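Local coordinates for regulator of G-protein signaling 16 (Mus musculus, PDB 3C7L), which speeds GTP hydrolysis by G protein alpha subunits, driving them into the inactive GDP-bound form and so damping receptor signalling, including phototransduction, at residues G17-F22 against P131-L136; H36-T41 against Y124-K129; E45-F50 against T117-D122; E55-I60 against S106-A111. One frame throughout, in Å; residues are numbered along the deposited sequence.

All four contacts lie in the all-helical RGS domain, the part of the protein in this chain. Along the chain they are nested: interaction 4 sits inside the loop closed by interaction 3, that inside interaction 2, and that inside interaction 1. Interactions 2, 3 and 4 share helix 109-128, and 3 and 4 also share helix 45-57. Interaction 1 joins helix 15-20 to helix 131-134, bringing the two ends of the modelled chain together. Its centre is about 26 Å from that of interaction 4, on the opposite side of the chain's centre. Interactions 1 and 2, and 2 and 3, have centres about 10 Å apart. Helix 109-128 thus links both ends of the GTPase-activating domain.

Interaction 1: G17-F22 against P131-L136; sequences GWRESF and PAYRDL
The outer part of the Y133 ring lies between W18 and R19. Y133 CG is anti to the backbone N (chi1 176°), and from CB the ring extends toward helix 15-20. CD1 and CE1 come first, and both lie 3.5 Å from W18 CE3. CE1 also touches W18 CB. The two rings meet rim to rim, with planes at 53° and neither lying over the face of the other. Further out, CE2 and CZ pass the aliphatic part of R19. The tip, OH, comes so near R19 CD (2.9 Å) that the exact placing of this exposed arginine is doubtful. The polar partner of OH is V15 O, one turn before R19. L136 adds CD1 at the edge of the indole, 3.9 Å from W18 CZ3. The contact joins the first and last helices of the modelled chain, and Y124 on helix 109-128 binds W18 O beside it. A phenylalanine in place of Y133 would probably keep the meeting with W18 but leave V15 O without its phenolic partner. No hydrogen bond joins the two segments directly. Apolar ring edges do most of the touching, and V15 satisfies the hydroxyl.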
# COMPACT_ATOMS: atom_id res chain seq x y z
N GLY A 17 -5.32 15.70 -11.36
CA GLY A 17 -5.87 14.40 -11.07
C GLY A 17 -5.52 13.87 -9.68
O GLY A 17 -6.31 13.17 -9.07
N TRP A 18 -4.33 14.22 -9.19
CA TRP A 18 -3.91 13.74 -7.87
C TRP A 18 -4.87 14.14 -6.75
O TRP A 18 -5.01 13.41 -5.77
CB TRP A 18 -2.51 14.26 -7.52
CG TRP A 18 -1.42 13.95 -8.50
CD1 TRP A 18 -1.53 13.26 -9.67
CD2 TRP A 18 -0.07 14.40 -8.42
NE1 TRP A 18 -0.33 13.26 -10.33
CE2 TRP A 18 0.59 13.96 -9.59
CE3 TRP A 18 0.65 15.15 -7.48
CZ2 TRP A 18 1.93 14.24 -9.84
CZ3 TRP A 18 1.99 15.43 -7.73
CH2 TRP A 18 2.62 14.97 -8.90
N ARG A 19 -5.52 15.29 -6.87
CA ARG A 19 -6.46 15.67 -5.82
C ARG A 19 -7.89 15.29 -6.16
O ARG A 19 -8.77 15.38 -5.31
CB ARG A 19 -6.33 17.16 -5.48
CG ARG A 19 -6.53 18.11 -6.62
CD ARG A 19 -5.84 19.44 -6.31
NE ARG A 19 -6.74 20.58 -6.43
CZ ARG A 19 -7.45 20.85 -7.51
NH1 ARG A 19 -7.38 20.07 -8.58
NH2 ARG A 19 -8.25 21.90 -7.53
N GLU A 20 -8.14 14.87 -7.40
CA GLU A 20 -9.48 14.45 -7.78
C GLU A 20 -9.68 12.99 -7.35
O GLU A 20 -10.80 12.56 -7.07
CB GLU A 20 -9.70 14.53 -9.29
CG GLU A 20 -9.74 15.93 -9.87
CD GLU A 20 -10.07 15.89 -11.36
OE1 GLU A 20 -9.52 15.02 -12.06
OE2 GLU A 20 -10.87 16.74 -11.82
N SER A 21 -8.59 12.24 -7.32
CA SER A 21 -8.64 10.82 -6.96
C SER A 21 -7.32 10.27 -6.46
O SER A 21 -6.29 10.44 -7.10
CB SER A 21 -9.09 10.00 -8.17
OG SER A 21 -8.91 8.61 -7.93
N PHE A 22 -7.36 9.59 -5.32
CA PHE A 22 -6.15 8.99 -4.76
C PHE A 22 -5.60 7.96 -5.75
O PHE A 22 -4.39 7.74 -5.84
CB PHE A 22 -6.49 8.34 -3.41
CG PHE A 22 -5.28 7.87 -2.64
CD1 PHE A 22 -4.09 8.60 -2.65
CD2 PHE A 22 -5.34 6.71 -1.88
CE1 PHE A 22 -2.98 8.17 -1.92
CE2 PHE A 22 -4.23 6.27 -1.15
CZ PHE A 22 -3.05 7.01 -1.17
N PRO A 131 4.01 21.74 0.87
CA PRO A 131 4.74 22.33 -0.25
C PRO A 131 5.04 21.30 -1.33
O PRO A 131 5.10 21.64 -2.51
CB PRO A 131 6.01 22.86 0.40
CG PRO A 131 5.53 23.25 1.78
CD PRO A 131 4.67 22.06 2.15
N ALA A 132 5.23 20.05 -0.91
CA ALA A 132 5.55 18.96 -1.84
C ALA A 132 4.53 18.85 -2.97
O ALA A 132 4.87 18.47 -4.09
CB ALA A 132 5.64 17.64 -1.08
N TYR A 133 3.28 19.18 -2.68
CA TYR A 133 2.24 19.15 -3.70
C TYR A 133 1.95 20.57 -4.20
O TYR A 133 1.91 20.81 -5.41
CB TYR A 133 0.94 18.55 -3.16
CG TYR A 133 -0.18 18.61 -4.18
CD1 TYR A 133 -0.19 17.73 -5.27
CD2 TYR A 133 -1.16 19.59 -4.12
CE1 TYR A 133 -1.15 17.85 -6.27
CE2 TYR A 133 -2.12 19.72 -5.11
CZ TYR A 133 -2.11 18.84 -6.18
OH TYR A 133 -3.07 18.97 -7.17
N ARG A 134 1.76 21.49 -3.26
CA ARG A 134 1.44 22.88 -3.60
C ARG A 134 2.42 23.54 -4.56
O ARG A 134 2.01 24.34 -5.40
CB ARG A 134 1.32 23.71 -2.33
CG ARG A 134 0.04 23.46 -1.57
CD ARG A 134 -0.03 24.30 -0.31
NE ARG A 134 -1.33 24.18 0.35
CZ ARG A 134 -1.58 24.63 1.58
NH1 ARG A 134 -0.62 25.22 2.28
NH2 ARG A 134 -2.79 24.49 2.10
N ASP A 135 3.70 23.22 -4.45
CA ASP A 135 4.70 23.81 -5.34
C ASP A 135 4.55 23.28 -6.77
O ASP A 135 4.88 23.96 -7.73
CB ASP A 135 6.12 23.51 -4.83
CG ASP A 135 6.44 24.24 -3.53
OD1 ASP A 135 7.49 23.94 -2.93
OD2 ASP A 135 5.65 25.11 -3.11
N LEU A 136 4.03 22.06 -6.90
CA LEU A 136 3.86 21.44 -8.21
C LEU A 136 2.54 21.80 -8.88
O LEU A 136 2.38 21.61 -10.09
CB LEU A 136 3.94 19.91 -8.09
CG LEU A 136 5.14 19.32 -7.34
CD1 LEU A 136 5.01 17.80 -7.31
CD2 LEU A 136 6.44 19.75 -8.01

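Interaction 2: H36-T41 against Y124-K129; sequences HAFLKT and YPRFLK
F38 and F127 each carry CG anti to the backbone N, F38 at chi1 180°. These torsions swing F38 out from helix 29-40 over the backbone of helix 109-128, and bring the CD1 edge of F127 to the base of F38. F127 CA sits over the centre of the F38 ring, 3.9 Å from the centroid, as a CH-pi contact. F38 CE2 also lies 3.8 Å from F127 N. The two rings form an offset edge-to-face pair, with the edge of F127 turned to the face of F38 and the planes at 60°. F127 CD1 is the atom nearest the base of F38, 3.8 Å from its CB. This is helix-to-helix packing in the all-helical RGS fold, on the side where helix 109-128 nears its end. F127 also meets F35 one turn earlier on helix 29-40. R126 bends at chi3 and brings NH1 within 3.7 Å of F38 CZ, obliquely to the ring. Its guanidinium plane is 38° from the ring plane. The same group is held by salt bridges to E42 and D122, which probably fix its position beside F38. T41 OG1 turns back and bonds to F38 O at 2.8 Å.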
# COMPACT_ATOMS: atom_id res chain seq x y z
N HIS A 36 5.75 9.40 -1.74
CA HIS A 36 6.62 8.46 -1.03
C HIS A 36 7.57 9.23 -0.11
O HIS A 36 7.75 8.87 1.05
CB HIS A 36 7.41 7.59 -2.02
CG HIS A 36 8.20 6.49 -1.37
ND1 HIS A 36 9.49 6.67 -0.93
CD2 HIS A 36 7.86 5.23 -1.04
CE1 HIS A 36 9.92 5.55 -0.36
NE2 HIS A 36 8.94 4.66 -0.40
N ALA A 37 8.16 10.30 -0.64
CA ALA A 37 9.09 11.11 0.14
C ALA A 37 8.38 11.76 1.32
O ALA A 37 8.93 11.84 2.42
CB ALA A 37 9.72 12.17 -0.75
N PHE A 38 7.15 12.22 1.10
CA PHE A 38 6.37 12.85 2.16
C PHE A 38 6.15 11.84 3.29
O PHE A 38 6.34 12.15 4.47
CB PHE A 38 5.02 13.34 1.63
CG PHE A 38 4.15 13.99 2.66
CD1 PHE A 38 4.40 15.30 3.08
CD2 PHE A 38 3.09 13.30 3.24
CE1 PHE A 38 3.60 15.91 4.05
CE2 PHE A 38 2.28 13.90 4.21
CZ PHE A 38 2.54 15.20 4.62
N LEU A 39 5.76 10.62 2.91
CA LEU A 39 5.52 9.55 3.87
C LEU A 39 6.78 9.12 4.62
O LEU A 39 6.74 8.84 5.81
CB LEU A 39 4.90 8.34 3.16
CG LEU A 39 3.52 8.56 2.56
CD1 LEU A 39 2.99 7.28 1.94
CD2 LEU A 39 2.57 9.05 3.64
N LYS A 40 7.90 9.06 3.91
CA LYS A 40 9.16 8.64 4.52
C LYS A 40 9.59 9.56 5.66
O LYS A 40 10.16 9.11 6.66
CB LYS A 40 10.26 8.59 3.45
CG LYS A 40 11.54 7.92 3.91
CD LYS A 40 12.50 7.71 2.74
CE LYS A 40 13.73 6.91 3.16
NZ LYS A 40 14.62 6.59 2.00
N THR A 41 9.32 10.86 5.53
CA THR A 41 9.72 11.79 6.58
C THR A 41 8.92 11.57 7.87
O THR A 41 9.33 12.03 8.93
CB THR A 41 9.58 13.25 6.13
OG1 THR A 41 8.19 13.58 5.97
CG2 THR A 41 10.31 13.47 4.81
N TYR A 124 -2.65 11.44 2.97
CA TYR A 124 -2.92 11.89 1.60
C TYR A 124 -3.40 13.35 1.62
O TYR A 124 -2.85 14.19 0.92
CB TYR A 124 -3.94 10.96 0.94
CG TYR A 124 -4.62 11.47 -0.32
CD1 TYR A 124 -3.88 11.94 -1.42
CD2 TYR A 124 -6.01 11.42 -0.44
CE1 TYR A 124 -4.52 12.34 -2.60
CE2 TYR A 124 -6.66 11.82 -1.61
CZ TYR A 124 -5.91 12.27 -2.68
OH TYR A 124 -6.57 12.64 -3.83
N PRO A 125 -4.43 13.66 2.41
CA PRO A 125 -4.91 15.04 2.46
C PRO A 125 -3.84 16.01 2.97
O PRO A 125 -3.78 17.15 2.54
CB PRO A 125 -6.11 14.97 3.39
CG PRO A 125 -6.66 13.61 3.09
CD PRO A 125 -5.41 12.76 3.07
N ARG A 126 -2.99 15.56 3.90
CA ARG A 126 -1.95 16.44 4.41
C ARG A 126 -0.87 16.66 3.35
O ARG A 126 -0.26 17.72 3.28
CB ARG A 126 -1.34 15.88 5.71
CG ARG A 126 -2.29 16.03 6.90
CD ARG A 126 -1.68 15.64 8.24
NE ARG A 126 -1.41 14.21 8.37
CZ ARG A 126 -0.24 13.64 8.15
NH1 ARG A 126 0.80 14.38 7.77
NH2 ARG A 126 -0.09 12.33 8.32
N PHE A 127 -0.67 15.65 2.51
CA PHE A 127 0.32 15.75 1.43
C PHE A 127 -0.13 16.84 0.46
O PHE A 127 0.69 17.63 -0.03
CB PHE A 127 0.42 14.43 0.65
CG PHE A 127 1.11 14.56 -0.69
CD1 PHE A 127 2.46 14.90 -0.77
CD2 PHE A 127 0.40 14.36 -1.88
CE1 PHE A 127 3.10 15.04 -2.00
CE2 PHE A 127 1.04 14.49 -3.12
CZ PHE A 127 2.39 14.83 -3.18
N LEU A 128 -1.43 16.87 0.17
CA LEU A 128 -1.98 17.85 -0.75
C LEU A 128 -1.88 19.27 -0.23
O LEU A 128 -1.86 20.22 -1.00
CB LEU A 128 -3.44 17.51 -1.07
CG LEU A 128 -3.67 16.16 -1.76
CD1 LEU A 128 -5.17 15.96 -1.97
CD2 LEU A 128 -2.92 16.12 -3.09
N LYS A 129 -1.80 19.41 1.09
CA LYS A 129 -1.71 20.73 1.71
C LYS A 129 -0.28 21.07 2.11
O LYS A 129 -0.05 21.98 2.91
CB LYS A 129 -2.63 20.80 2.93
CG LYS A 129 -4.10 20.65 2.56
CD LYS A 129 -4.98 20.41 3.77
CE LYS A 129 -6.40 20.11 3.34
NZ LYS A 129 -7.23 19.60 4.47

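Interaction 3: E45-F50 against T117-D122; sequences EENLEF and TLMEKD
N47 and M119 lie where helices 45-50 and 117-122 cross, and their CA atoms are the nearest pair, 7.3 Å apart. The axes of the two segments approach to 9.9 Å, with 121° between their N-to-C directions. Residues 119-122 form a wider pi-type turn. M119 is the main bridge. Its CG meets N47 CB at 3.8 Å. SD then lies along the backbone of the other helix, 3.7 Å from L48 N, and also meets L48 CB. The chain bends at chi3 (-84°), which carries CE to within 3.5 Å of N47 O. This buried crossing is in the middle of the all-helical RGS domain, and the centre of the contact is about 6 Å from the centre of the chain. F35 of helix 29-40 also touches M119, so three helices meet around this one side chain. With alanine in place of M119 the sulfur and methyl are gone, which is likely to open a gap between N47, L48 and F35. L118 meets the amide end of N47. Its CD2 methyl touches both ends of the amide, 3.6 Å from N47 OD1 and 3.7 Å from N47 ND2. The L118 and N47 side chains cross at about a right angle, and N87 touches L118 as well.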
# COMPACT_ATOMS: atom_id res chain seq x y z
N GLU A 45 6.02 5.30 4.93
CA GLU A 45 6.12 4.96 3.51
C GLU A 45 5.80 3.48 3.23
O GLU A 45 5.50 3.11 2.09
CB GLU A 45 7.50 5.29 2.94
CG GLU A 45 8.60 4.28 3.27
CD GLU A 45 9.26 4.53 4.60
OE1 GLU A 45 8.72 5.33 5.39
OE2 GLU A 45 10.32 3.93 4.86
N GLU A 46 5.88 2.65 4.27
CA GLU A 46 5.59 1.23 4.12
C GLU A 46 4.14 1.03 3.66
O GLU A 46 3.83 0.04 3.01
CB GLU A 46 5.80 0.48 5.43
CG GLU A 46 4.84 0.87 6.54
CD GLU A 46 5.39 1.95 7.45
OE1 GLU A 46 6.27 2.73 7.00
OE2 GLU A 46 4.93 2.03 8.61
N ASN A 47 3.26 1.96 4.02
CA ASN A 47 1.86 1.85 3.61
C ASN A 47 1.75 1.90 2.09
O ASN A 47 1.00 1.12 1.48
CB ASN A 47 1.02 2.98 4.22
CG ASN A 47 0.89 2.86 5.73
OD1 ASN A 47 0.89 1.76 6.28
ND2 ASN A 47 0.76 4.00 6.40
N LEU A 48 2.48 2.82 1.49
CA LEU A 48 2.47 2.98 0.04
C LEU A 48 3.20 1.83 -0.66
O LEU A 48 2.76 1.35 -1.70
CB LEU A 48 3.12 4.31 -0.35
CG LEU A 48 3.31 4.58 -1.84
CD1 LEU A 48 1.96 4.55 -2.55
CD2 LEU A 48 3.97 5.93 -2.03
N GLU A 49 4.32 1.39 -0.09
CA GLU A 49 5.08 0.29 -0.68
C GLU A 49 4.26 -0.99 -0.69
O GLU A 49 4.28 -1.75 -1.65
CB GLU A 49 6.39 0.09 0.09
CG GLU A 49 7.32 1.30 -0.04
CD GLU A 49 8.57 1.23 0.82
OE1 GLU A 49 8.67 0.33 1.68
OE2 GLU A 49 9.44 2.10 0.62
N PHE A 50 3.52 -1.21 0.39
CA PHE A 50 2.67 -2.38 0.51
C PHE A 50 1.54 -2.34 -0.52
O PHE A 50 1.26 -3.34 -1.18
CB PHE A 50 2.09 -2.47 1.92
CG PHE A 50 1.01 -3.50 2.07
CD1 PHE A 50 1.26 -4.84 1.78
CD2 PHE A 50 -0.26 -3.14 2.51
CE1 PHE A 50 0.26 -5.80 1.91
CE2 PHE A 50 -1.26 -4.09 2.65
CZ PHE A 50 -1.00 -5.42 2.35
N THR A 117 -6.84 3.24 3.51
CA THR A 117 -7.53 4.22 4.33
C THR A 117 -6.57 4.95 5.27
O THR A 117 -6.75 6.13 5.57
CB THR A 117 -8.65 3.55 5.15
OG1 THR A 117 -9.62 3.00 4.26
CG2 THR A 117 -9.34 4.57 6.06
N LEU A 118 -5.54 4.24 5.71
CA LEU A 118 -4.53 4.82 6.59
C LEU A 118 -3.93 6.03 5.86
O LEU A 118 -3.61 7.05 6.47
CB LEU A 118 -3.45 3.78 6.88
CG LEU A 118 -2.87 3.61 8.29
CD1 LEU A 118 -3.97 3.50 9.34
CD2 LEU A 118 -2.01 2.35 8.30
N MET A 119 -3.80 5.91 4.54
CA MET A 119 -3.25 7.00 3.74
C MET A 119 -4.33 7.99 3.28
O MET A 119 -4.26 9.19 3.56
CB MET A 119 -2.53 6.45 2.49
CG MET A 119 -1.30 5.60 2.78
SD MET A 119 -0.46 5.00 1.27
CE MET A 119 -1.40 3.55 0.90
N GLU A 120 -5.32 7.47 2.57
CA GLU A 120 -6.40 8.27 2.01
C GLU A 120 -7.12 9.19 2.98
O GLU A 120 -7.53 10.29 2.61
CB GLU A 120 -7.42 7.34 1.32
CG GLU A 120 -8.39 8.04 0.38
CD GLU A 120 -9.11 7.05 -0.53
OE1 GLU A 120 -9.46 5.95 -0.06
OE2 GLU A 120 -9.35 7.38 -1.72
N LYS A 121 -7.27 8.77 4.23
CA LYS A 121 -7.97 9.60 5.20
C LYS A 121 -7.08 10.40 6.15
O LYS A 121 -7.59 11.03 7.08
CB LYS A 121 -8.95 8.75 6.01
CG LYS A 121 -10.08 8.14 5.19
CD LYS A 121 -10.89 9.22 4.46
CE LYS A 121 -12.05 8.61 3.70
NZ LYS A 121 -12.84 9.64 2.96
N ASP A 122 -5.77 10.38 5.93
CA ASP A 122 -4.87 11.12 6.80
C ASP A 122 -3.66 11.75 6.11
O ASP A 122 -3.61 12.97 5.93
CB ASP A 122 -4.38 10.21 7.93
CG ASP A 122 -3.31 10.86 8.78
OD1 ASP A 122 -3.47 12.05 9.11
OD2 ASP A 122 -2.32 10.18 9.12

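Interaction 4: E55-I60 against S106-A111; sequences EEFKKI and SCFDVA
K58 NZ donates a hydrogen bond to D109 OD1 at 2.7 Å, as part of a salt bridge. NZ meets OD1 on the syn side, 20° out of the carboxylate plane. Extended beyond CG, the K58 chain carries its ammonium group across to D109. The two side chains cross at about a right angle. K58 CE follows NZ in and lies 3.2 Å from D109 OD1. D109 OD2 is 3.6 Å from K58 NZ, so the bond is one-sided. On the way, K58 CE passes 4.5 Å from S106 CA.

Beneath this bridge the contact turns apolar. F57 and F108 form an edge-to-face pair, with the edge of F108 toward the face of F57. The planes stand at 78° and the ring centroids are 5.3 Å apart. F108 CE2 lies 3.9 Å above the F57 plane, offset toward the rim. With chi1 at -57°, F108 turns its ring away from its own carbonyl and toward F57. One face of F108 also carries C107 SG over its centre. L66 and R69 of helix 63-78 pack on F57, and I73 of that helix packs on F108. The contact joins helix 45-57 to the turn leading into helix 109-128, with helices 63-78 and 90-101 packed around the rings. Type I turns span F57-I60 and S106-D109. Buried rings form its inner part. The salt bridge lies on the more exposed side, where solvent would probably weaken the charge attraction, and the rings supply the apolar contact below it.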
# COMPACT_ATOMS: atom_id res chain seq x y z
N GLU A 55 -0.68 -4.46 -5.83
CA GLU A 55 -1.08 -4.21 -7.21
C GLU A 55 -0.31 -5.07 -8.21
O GLU A 55 -0.88 -5.55 -9.18
CB GLU A 55 -0.89 -2.73 -7.55
CG GLU A 55 -1.89 -1.81 -6.90
CD GLU A 55 -3.32 -2.17 -7.25
OE1 GLU A 55 -3.98 -2.86 -6.45
OE2 GLU A 55 -3.78 -1.78 -8.34
N GLU A 56 0.98 -5.25 -7.98
CA GLU A 56 1.75 -6.07 -8.89
C GLU A 56 1.46 -7.56 -8.65
O GLU A 56 1.49 -8.37 -9.58
CB GLU A 56 3.25 -5.77 -8.75
CG GLU A 56 3.85 -6.11 -7.40
CD GLU A 56 5.37 -5.99 -7.38
OE1 GLU A 56 6.01 -6.48 -8.33
OE2 GLU A 56 5.92 -5.41 -6.41
N PHE A 57 1.15 -7.91 -7.41
CA PHE A 57 0.84 -9.29 -7.04
C PHE A 57 -0.36 -9.85 -7.80
O PHE A 57 -0.35 -11.00 -8.25
CB PHE A 57 0.56 -9.38 -5.54
CG PHE A 57 0.02 -10.73 -5.09
CD1 PHE A 57 0.85 -11.85 -5.07
CD2 PHE A 57 -1.31 -10.86 -4.69
CE1 PHE A 57 0.36 -13.09 -4.65
CE2 PHE A 57 -1.81 -12.10 -4.28
CZ PHE A 57 -0.97 -13.21 -4.26
N LYS A 58 -1.40 -9.04 -7.96
CA LYS A 58 -2.60 -9.50 -8.64
C LYS A 58 -2.45 -9.71 -10.15
O LYS A 58 -3.35 -10.24 -10.80
CB LYS A 58 -3.77 -8.57 -8.35
CG LYS A 58 -4.32 -8.75 -6.95
CD LYS A 58 -5.69 -8.11 -6.80
CE LYS A 58 -6.29 -8.40 -5.43
NZ LYS A 58 -7.62 -7.75 -5.27
N LYS A 59 -1.31 -9.30 -10.70
CA LYS A 59 -1.05 -9.47 -12.12
C LYS A 59 -0.38 -10.83 -12.39
O LYS A 59 -0.29 -11.26 -13.54
CB LYS A 59 -0.14 -8.35 -12.62
CG LYS A 59 0.36 -8.57 -14.04
CD LYS A 59 1.30 -7.46 -14.48
CE LYS A 59 1.91 -7.80 -15.82
NZ LYS A 59 2.74 -9.03 -15.72
N ILE A 60 0.08 -11.49 -11.33
CA ILE A 60 0.74 -12.79 -11.45
C ILE A 60 -0.25 -13.91 -11.77
O ILE A 60 -1.28 -14.03 -11.10
CB ILE A 60 1.50 -13.15 -10.15
CG1 ILE A 60 2.53 -12.06 -9.84
CG2 ILE A 60 2.19 -14.50 -10.29
CD1 ILE A 60 3.30 -12.29 -8.55
N SER A 106 -7.54 -12.88 -3.55
CA SER A 106 -7.92 -11.67 -2.85
C SER A 106 -7.34 -11.71 -1.44
O SER A 106 -7.79 -11.01 -0.54
CB SER A 106 -9.45 -11.55 -2.79
OG SER A 106 -10.02 -12.61 -2.05
N CYS A 107 -6.31 -12.54 -1.28
CA CYS A 107 -5.61 -12.75 -0.03
C CYS A 107 -5.34 -11.49 0.78
O CYS A 107 -5.59 -11.44 1.99
CB CYS A 107 -4.29 -13.47 -0.31
SG CYS A 107 -3.28 -13.76 1.13
N PHE A 108 -4.84 -10.46 0.11
CA PHE A 108 -4.49 -9.20 0.77
C PHE A 108 -5.53 -8.07 0.69
O PHE A 108 -5.27 -6.97 1.17
CB PHE A 108 -3.17 -8.69 0.19
CG PHE A 108 -2.03 -9.66 0.32
CD1 PHE A 108 -1.48 -9.93 1.57
CD2 PHE A 108 -1.50 -10.29 -0.80
CE1 PHE A 108 -0.41 -10.81 1.69
CE2 PHE A 108 -0.44 -11.17 -0.69
CZ PHE A 108 0.11 -11.43 0.56
N ASP A 109 -6.69 -8.34 0.11
CA ASP A 109 -7.73 -7.32 -0.03
C ASP A 109 -8.06 -6.49 1.21
O ASP A 109 -8.05 -5.26 1.17
CB ASP A 109 -9.02 -7.94 -0.57
CG ASP A 109 -8.98 -8.13 -2.07
OD1 ASP A 109 -7.87 -8.29 -2.63
OD2 ASP A 109 -10.07 -8.14 -2.69
N VAL A 110 -8.36 -7.16 2.32
CA VAL A 110 -8.71 -6.42 3.53
C VAL A 110 -7.53 -5.59 4.03
O VAL A 110 -7.70 -4.43 4.40
CB VAL A 110 -9.22 -7.37 4.64
CG1 VAL A 110 -9.64 -6.57 5.85
CG2 VAL A 110 -10.40 -8.17 4.12
N ALA A 111 -6.34 -6.18 4.04
CA ALA A 111 -5.14 -5.47 4.49
C ALA A 111 -4.86 -4.26 3.61
O ALA A 111 -4.57 -3.18 4.11
CB ALA A 111 -3.94 -6.41 4.48